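Local coordinates for B12-binding domain-containing protein (Kitasatospora setae, PDB 6WTE) that is a radical SAM methyltransferase that probably transfers a methyl group from S-adenosylmethionine by a non-radical route, with bound cobalamin and a [4Fe-4S] cluster, at residues A[20-31]-A[196-207]. Numbering follows the deposited sequence.
Sequences YALDVLTTALED and VYRRRSGVPRKV
The guanidinium of R199 lies flat on the Y20 ring, centres 3.8 Å apart and planes 16° apart, a cation-pi stack at the buried end of helix 20-31. The arginine chain doubles back at chi2 and chi3 to bring its head over the ring. Its edge faces D23, whose OD2 forms a salt bridge with NE at 2.9 Å, met on the anti side and somewhat out of the carboxylate plane. E255 binds both Y20 OH and R199 NH1, and N209 also reaches D23 OD2. Beside this stack V24 sets CG2 over one face of Y197, a CH-pi contact that suits a branched aliphatic residue whose side chain also touches cobalamin; the Y197 hydroxyl bonds to the D192 carbonyl. An aspartate suits position 23 because its oxygens part the work: OD1 lies against V207 CB, one water joins it to V207 N, and a second lies between OD1, R200 N and V207 O.

One turn on, T27 joins helix to loop: R198 N donates to OG1 (2.8 Å, 167°). With OG1 anti to its carbonyl carbon and beside the backbone N (chi1 -66°), the threonine hydroxyl can also donate back to D23 O. Toward the C-terminal end the contact becomes more exposed and mostly ionic. R198, bent at chi3 with T27 CG2 over one face of its head, sends NH2 to the anti lone pair of E30 OE1 at 3.0 Å, while NH1 and NH2 both hold D31 OD1; R200 NH2 takes the syn lone pair of E30 OE1. A leucine in place of R198 would probably leave D31 OD1 without its mate across the contact and E30 OE1 with R200 as its one arginine. The chemistry implies a loop fastened to the B12-binding domain by buried charge at one end and a solvent-edged salt-bridge network at the other.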
ATOM      1  N   TYR A  20       5.555   1.751   9.402  1.00  9.95           N
ATOM      2  CA  TYR A  20       6.555   0.692   9.486  1.00  9.96           C
ATOM      3  C   TYR A  20       7.845   1.085   8.778  1.00 12.05           C
ATOM      4  O   TYR A  20       8.947   0.757   9.242  1.00 10.24           O
ATOM      5  CB  TYR A  20       5.941  -0.571   8.875  1.00 10.29           C
ATOM      6  CG  TYR A  20       6.689  -1.872   9.022  1.00 12.57           C
ATOM      7  CD1 TYR A  20       7.783  -2.007   9.874  1.00 11.31           C
ATOM      8  CD2 TYR A  20       6.277  -2.987   8.301  1.00 12.33           C
ATOM      9  CE1 TYR A  20       8.443  -3.224   9.991  1.00 11.87           C
ATOM     10  CE2 TYR A  20       6.924  -4.199   8.416  1.00 13.67           C
ATOM     11  CZ  TYR A  20       8.003  -4.316   9.261  1.00 15.42           C
ATOM     12  OH  TYR A  20       8.642  -5.537   9.361  1.00 13.58           O
ATOM     13  N   ALA A  21       7.723   1.810   7.660  1.00  9.92           N
ATOM     14  CA  ALA A  21       8.894   2.277   6.923  1.00 12.11           C
ATOM     15  C   ALA A  21       9.906   2.943   7.839  1.00 10.62           C
ATOM     16  O   ALA A  21      11.113   2.709   7.722  1.00 11.03           O
ATOM     17  CB  ALA A  21       8.465   3.258   5.832  1.00 10.14           C
ATOM     18  N   LEU A  22       9.430   3.764   8.775  1.00 10.11           N
ATOM     19  CA  LEU A  22      10.357   4.509   9.613  1.00 10.35           C
ATOM     20  C   LEU A  22      11.103   3.594  10.582  1.00 10.54           C
ATOM     21  O   LEU A  22      12.259   3.871  10.925  1.00 13.03           O
ATOM     22  CB  LEU A  22       9.608   5.627  10.350  1.00 10.90           C
ATOM     23  CG  LEU A  22       8.932   6.694   9.471  1.00 11.73           C
ATOM     24  CD1 LEU A  22       8.518   7.915  10.296  1.00 13.03           C
ATOM     25  CD2 LEU A  22       9.838   7.131   8.310  1.00 11.57           C
ATOM     26  N   ASP A  23      10.486   2.486  11.011  1.00 10.52           N
ATOM     27  CA  ASP A  23      11.220   1.534  11.839  1.00 12.66           C
ATOM     28  C   ASP A  23      12.326   0.855  11.039  1.00 12.17           C
ATOM     29  O   ASP A  23      13.424   0.623  11.562  1.00 11.53           O
ATOM     30  CB  ASP A  23      10.274   0.484  12.432  1.00 13.88           C
ATOM     31  CG  ASP A  23       9.581   0.951  13.708  1.00 11.93           C
ATOM     32  OD1 ASP A  23      10.031   1.938  14.340  1.00 16.14           O
ATOM     33  OD2 ASP A  23       8.589   0.302  14.107  1.00 12.18           O
ATOM     34  N   VAL A  24      12.050   0.519   9.776  1.00 10.91           N
ATOM     35  CA  VAL A  24      13.079  -0.057   8.913  1.00 10.75           C
ATOM     36  C   VAL A  24      14.229   0.928   8.734  1.00 12.94           C
ATOM     37  O   VAL A  24      15.406   0.571   8.866  1.00 12.75           O
ATOM     38  CB  VAL A  24      12.481  -0.460   7.551  1.00 10.13           C
ATOM     39  CG1 VAL A  24      13.551  -1.102   6.677  1.00 13.02           C
ATOM     40  CG2 VAL A  24      11.295  -1.410   7.725  1.00 10.03           C
ATOM     41  N   LEU A  25      13.899   2.184   8.427  1.00 10.45           N
ATOM     42  CA  LEU A  25      14.933   3.188   8.186  1.00 10.58           C
ATOM     43  C   LEU A  25      15.704   3.507   9.458  1.00 12.96           C
ATOM     44  O   LEU A  25      16.926   3.702   9.413  1.00 13.76           O
ATOM     45  CB  LEU A  25      14.306   4.457   7.611  1.00 10.44           C
ATOM     46  CG  LEU A  25      13.559   4.310   6.294  1.00 10.16           C
ATOM     47  CD1 LEU A  25      12.976   5.669   5.897  1.00 13.67           C
ATOM     48  CD2 LEU A  25      14.493   3.789   5.211  1.00 12.98           C
ATOM     49  N   THR A  26      15.007   3.575  10.596  1.00 11.83           N
ATOM     50  CA  THR A  26      15.678   3.859  11.862  1.00 13.45           C
ATOM     51  C   THR A  26      16.710   2.786  12.177  1.00 14.15           C
ATOM     52  O   THR A  26      17.846   3.092  12.547  1.00 12.91           O
ATOM     53  CB  THR A  26      14.655   3.977  12.993  1.00 13.29           C
ATOM     54  OG1 THR A  26      13.817   5.122  12.774  1.00 13.59           O
ATOM     55  CG2 THR A  26      15.355   4.087  14.356  1.00 13.33           C
ATOM     56  N   THR A  27      16.337   1.513  12.007  1.00 12.05           N
ATOM     57  CA  THR A  27      17.264   0.426  12.320  1.00 15.31           C
ATOM     58  C   THR A  27      18.543   0.542  11.502  1.00 15.67           C
ATOM     59  O   THR A  27      19.652   0.486  12.047  1.00 14.97           O
ATOM     60  CB  THR A  27      16.594  -0.926  12.070  1.00 14.47           C
ATOM     61  OG1 THR A  27      15.520  -1.097  12.999  1.00 19.63           O
ATOM     62  CG2 THR A  27      17.592  -2.067  12.242  1.00 15.99           C
ATOM     63  N   ALA A  28      18.403   0.723  10.187  1.00 13.73           N
ATOM     64  CA  ALA A  28      19.568   0.795   9.315  1.00 14.18           C
ATOM     65  C   ALA A  28      20.438   1.997   9.660  1.00 12.44           C
ATOM     66  O   ALA A  28      21.666   1.886   9.757  1.00 12.36           O
ATOM     67  CB  ALA A  28      19.116   0.858   7.859  1.00 14.84           C
ATOM     68  N   LEU A  29      19.816   3.158   9.846  1.00 11.76           N
ATOM     69  CA  LEU A  29      20.588   4.360  10.143  1.00 13.54           C
ATOM     70  C   LEU A  29      21.299   4.242  11.485  1.00 14.54           C
ATOM     71  O   LEU A  29      22.479   4.587  11.599  1.00 15.25           O
ATOM     72  CB  LEU A  29      19.673   5.578  10.120  1.00 12.22           C
ATOM     73  CG  LEU A  29      19.275   6.096   8.741  1.00 13.04           C
ATOM     74  CD1 LEU A  29      18.159   7.104   8.911  1.00 12.28           C
ATOM     75  CD2 LEU A  29      20.481   6.719   8.045  1.00 12.70           C
ATOM     76  N   GLU A  30      20.605   3.733  12.506  1.00 12.66           N
ATOM     77  CA  GLU A  30      21.246   3.560  13.807  1.00 16.74           C
ATOM     78  C   GLU A  30      22.395   2.561  13.734  1.00 18.42           C
ATOM     79  O   GLU A  30      23.449   2.772  14.347  1.00 17.26           O
ATOM     80  CB  GLU A  30      20.215   3.117  14.848  1.00 14.61           C
ATOM     81  CG  GLU A  30      19.236   4.211  15.244  1.00 17.15           C
ATOM     82  CD  GLU A  30      18.270   3.765  16.326  1.00 20.96           C
ATOM     83  OE1 GLU A  30      18.096   2.542  16.497  1.00 16.98           O
ATOM     84  OE2 GLU A  30      17.688   4.640  17.001  1.00 23.56           O
ATOM     85  N   ASP A  31      22.215   1.467  12.984  1.00 15.79           N
ATOM     86  CA  ASP A  31      23.275   0.475  12.857  1.00 18.14           C
ATOM     87  C   ASP A  31      24.501   1.032  12.144  1.00 18.60           C
ATOM     88  O   ASP A  31      25.605   0.515  12.344  1.00 19.70           O
ATOM     89  CB  ASP A  31      22.759  -0.769  12.124  1.00 21.78           C
ATOM     90  CG  ASP A  31      21.810  -1.605  12.973  1.00 21.62           C
ATOM     91  OD1 ASP A  31      21.580  -1.260  14.151  1.00 22.54           O
ATOM     92  OD2 ASP A  31      21.294  -2.617  12.460  1.00 23.73           O
ATOM     93  N   VAL A 196      17.206  -7.427  12.060  1.00 16.59           N
ATOM     94  CA  VAL A 196      15.915  -7.369  12.735  1.00 15.11           C
ATOM     95  C   VAL A 196      15.521  -5.902  12.825  1.00 17.10           C
ATOM     96  O   VAL A 196      16.279  -5.080  13.348  1.00 21.46           O
ATOM     97  CB  VAL A 196      15.991  -8.011  14.128  1.00 18.52           C
ATOM     98  CG1 VAL A 196      14.688  -7.799  14.881  1.00 18.15           C
ATOM     99  CG2 VAL A 196      16.336  -9.490  14.020  1.00 19.23           C
ATOM    100  N   TYR A 197      14.348  -5.562  12.306  1.00 14.37           N
ATOM    101  CA  TYR A 197      13.884  -4.183  12.387  1.00 17.55           C
ATOM    102  C   TYR A 197      13.385  -3.929  13.804  1.00 16.64           C
ATOM    103  O   TYR A 197      12.522  -4.660  14.301  1.00 15.57           O
ATOM    104  CB  TYR A 197      12.793  -3.910  11.353  1.00 14.20           C
ATOM    105  CG  TYR A 197      13.158  -4.295   9.926  1.00 14.80           C
ATOM    106  CD1 TYR A 197      14.477  -4.252   9.470  1.00 16.03           C
ATOM    107  CD2 TYR A 197      12.177  -4.716   9.039  1.00 13.91           C
ATOM    108  CE1 TYR A 197      14.798  -4.622   8.167  1.00 15.16           C
ATOM    109  CE2 TYR A 197      12.486  -5.069   7.744  1.00 14.19           C
ATOM    110  CZ  TYR A 197      13.793  -5.030   7.313  1.00 13.75           C
ATOM    111  OH  TYR A 197      14.080  -5.399   6.011  1.00 13.29           O
ATOM    112  N   ARG A 198      13.960  -2.937  14.478  1.00 14.67           N
ATOM    113  CA  ARG A 198      13.619  -2.698  15.875  1.00 14.39           C
ATOM    114  C   ARG A 198      12.265  -2.002  15.957  1.00 15.92           C
ATOM    115  O   ARG A 198      12.047  -0.960  15.328  1.00 16.23           O
ATOM    116  CB  ARG A 198      14.722  -1.898  16.567  1.00 19.20           C
ATOM    117  CG  ARG A 198      15.993  -2.731  16.759  1.00 17.30           C
ATOM    118  CD  ARG A 198      17.067  -2.026  17.573  1.00 20.58           C
ATOM    119  NE  ARG A 198      17.682  -0.926  16.838  1.00 20.68           N
ATOM    120  CZ  ARG A 198      18.738  -1.051  16.037  1.00 24.25           C
ATOM    121  NH1 ARG A 198      19.313  -2.233  15.862  1.00 26.27           N
ATOM    122  NH2 ARG A 198      19.222   0.017  15.413  1.00 22.62           N
ATOM    123  N   ARG A 199      11.344  -2.608  16.700  1.00 11.93           N
ATOM    124  CA  ARG A 199       9.979  -2.113  16.846  1.00 15.04           C
ATOM    125  C   ARG A 199       9.798  -1.727  18.304  1.00 15.52           C
ATOM    126  O   ARG A 199       9.734  -2.598  19.176  1.00 18.96           O
ATOM    127  CB  ARG A 199       8.955  -3.167  16.426  1.00 15.62           C
ATOM    128  CG  ARG A 199       9.338  -3.944  15.171  1.00 12.80           C
ATOM    129  CD  ARG A 199       9.432  -3.036  13.928  1.00 12.75           C
ATOM    130  NE  ARG A 199       8.139  -2.476  13.543  1.00 14.42           N
ATOM    131  CZ  ARG A 199       7.169  -3.173  12.955  1.00 14.74           C
ATOM    132  NH1 ARG A 199       7.348  -4.464  12.691  1.00 13.13           N
ATOM    133  NH2 ARG A 199       6.020  -2.585  12.636  1.00 11.76           N
ATOM    134  N   ARG A 200       9.722  -0.429  18.565  1.00 14.28           N
ATOM    135  CA  ARG A 200       9.716   0.087  19.923  1.00 14.75           C
ATOM    136  C   ARG A 200       8.336   0.618  20.277  1.00 14.71           C
ATOM    137  O   ARG A 200       7.508   0.892  19.406  1.00 13.57           O
ATOM    138  CB  ARG A 200      10.767   1.194  20.086  1.00 18.01           C
ATOM    139  CG  ARG A 200      12.203   0.748  19.823  1.00 18.81           C
ATOM    140  CD  ARG A 200      13.142   1.951  19.866  1.00 25.84           C
ATOM    141  NE  ARG A 200      14.558   1.586  19.885  1.00 30.67           N
ATOM    142  CZ  ARG A 200      15.409   1.809  18.887  1.00 28.89           C
ATOM    143  NH1 ARG A 200      14.996   2.395  17.769  1.00 28.90           N
ATOM    144  NH2 ARG A 200      16.683   1.449  19.007  1.00 24.16           N
ATOM    145  N   SER A 201       8.096   0.754  21.577  1.00 16.23           N
ATOM    146  CA  SER A 201       6.855   1.314  22.085  1.00 17.12           C
ATOM    147  C   SER A 201       7.155   2.194  23.286  1.00 16.06           C
ATOM    148  O   SER A 201       8.028   1.873  24.097  1.00 18.60           O
ATOM    149  CB  SER A 201       5.865   0.217  22.484  1.00 16.08           C
ATOM    150  OG  SER A 201       5.473  -0.542  21.360  1.00 16.03           O
ATOM    151  N   GLY A 202       6.429   3.303  23.391  1.00 14.87           N
ATOM    152  CA  GLY A 202       6.610   4.214  24.503  1.00 17.20           C
ATOM    153  C   GLY A 202       7.927   4.955  24.522  1.00 17.03           C
ATOM    154  O   GLY A 202       8.266   5.548  25.549  1.00 15.70           O
ATOM    155  N   VAL A 203       8.681   4.943  23.430  1.00 14.51           N
ATOM    156  CA  VAL A 203       9.975   5.617  23.357  1.00 14.07           C
ATOM    157  C   VAL A 203       9.778   6.947  22.640  1.00 14.19           C
ATOM    158  O   VAL A 203       9.309   6.953  21.494  1.00 13.49           O
ATOM    159  CB  VAL A 203      11.027   4.762  22.637  1.00 18.92           C
ATOM    160  CG1 VAL A 203      12.367   5.513  22.582  1.00 16.82           C
ATOM    161  CG2 VAL A 203      11.184   3.422  23.329  1.00 16.41           C
ATOM    162  N   PRO A 204      10.112   8.076  23.260  1.00 17.23           N
ATOM    163  CA  PRO A 204       9.962   9.364  22.573  1.00 17.61           C
ATOM    164  C   PRO A 204      10.781   9.411  21.291  1.00 15.40           C
ATOM    165  O   PRO A 204      11.886   8.866  21.214  1.00 17.03           O
ATOM    166  CB  PRO A 204      10.469  10.378  23.602  1.00 15.69           C
ATOM    167  CG  PRO A 204      10.293   9.679  24.929  1.00 17.84           C
ATOM    168  CD  PRO A 204      10.548   8.232  24.660  1.00 19.22           C
ATOM    169  N   ARG A 205      10.206  10.047  20.272  1.00 18.55           N
ATOM    170  CA  ARG A 205      10.870  10.273  18.985  1.00 16.25           C
ATOM    171  C   ARG A 205      11.282   8.970  18.307  1.00 16.39           C
ATOM    172  O   ARG A 205      12.258   8.925  17.553  1.00 15.95           O
ATOM    173  CB  ARG A 205      12.066  11.214  19.142  1.00 18.69           C
ATOM    174  CG  ARG A 205      11.696  12.469  19.917  1.00 22.51           C
ATOM    175  CD  ARG A 205      12.536  13.657  19.525  1.00 24.82           C
ATOM    176  NE  ARG A 205      11.882  14.912  19.895  1.00 32.45           N
ATOM    177  CZ  ARG A 205      12.525  16.015  20.267  1.00 34.16           C
ATOM    178  NH1 ARG A 205      13.851  16.030  20.341  1.00 25.48           N
ATOM    179  NH2 ARG A 205      11.836  17.105  20.580  1.00 32.38           N
ATOM    180  N   LYS A 206      10.527   7.908  18.567  1.00 14.21           N
ATOM    181  CA  LYS A 206      10.559   6.679  17.794  1.00 16.25           C
ATOM    182  C   LYS A 206       9.113   6.286  17.522  1.00 15.63           C
ATOM    183  O   LYS A 206       8.204   6.685  18.257  1.00 14.73           O
ATOM    184  CB  LYS A 206      11.286   5.542  18.530  1.00 15.82           C
ATOM    185  CG  LYS A 206      12.738   5.818  18.874  1.00 19.42           C
ATOM    186  CD  LYS A 206      13.575   5.910  17.610  1.00 18.63           C
ATOM    187  CE  LYS A 206      15.025   6.189  17.939  1.00 21.13           C
ATOM    188  NZ  LYS A 206      15.192   7.514  18.583  1.00 24.96           N
ATOM    189  N   VAL A 207       8.894   5.524  16.446  1.00 12.46           N
ATOM    190  CA  VAL A 207       7.544   5.046  16.160  1.00 11.65           C
ATOM    191  C   VAL A 207       7.021   4.290  17.375  1.00 13.55           C
ATOM    192  O   VAL A 207       7.693   3.398  17.909  1.00 14.61           O
ATOM    193  CB  VAL A 207       7.522   4.167  14.897  1.00 11.27           C
ATOM    194  CG1 VAL A 207       6.144   3.579  14.694  1.00 13.31           C
ATOM    195  CG2 VAL A 207       7.916   4.976  13.658  1.00 11.05           C
TER
HETATM  196  O   HOH W   1      11.215   4.466  14.725  1.00 13.63           O
HETATM  197  O   HOH W   2       9.742   1.964  17.024  1.00 14.61           O
HETATM  198  O   HOH W   3       6.070   0.330  12.852  1.00 16.68           O
HETATM  199  O   HOH W   4      13.686   0.891  14.587  1.00 21.50           O
HETATM  200  O   HOH W   5      12.634   2.439  16.620  1.00 23.12           O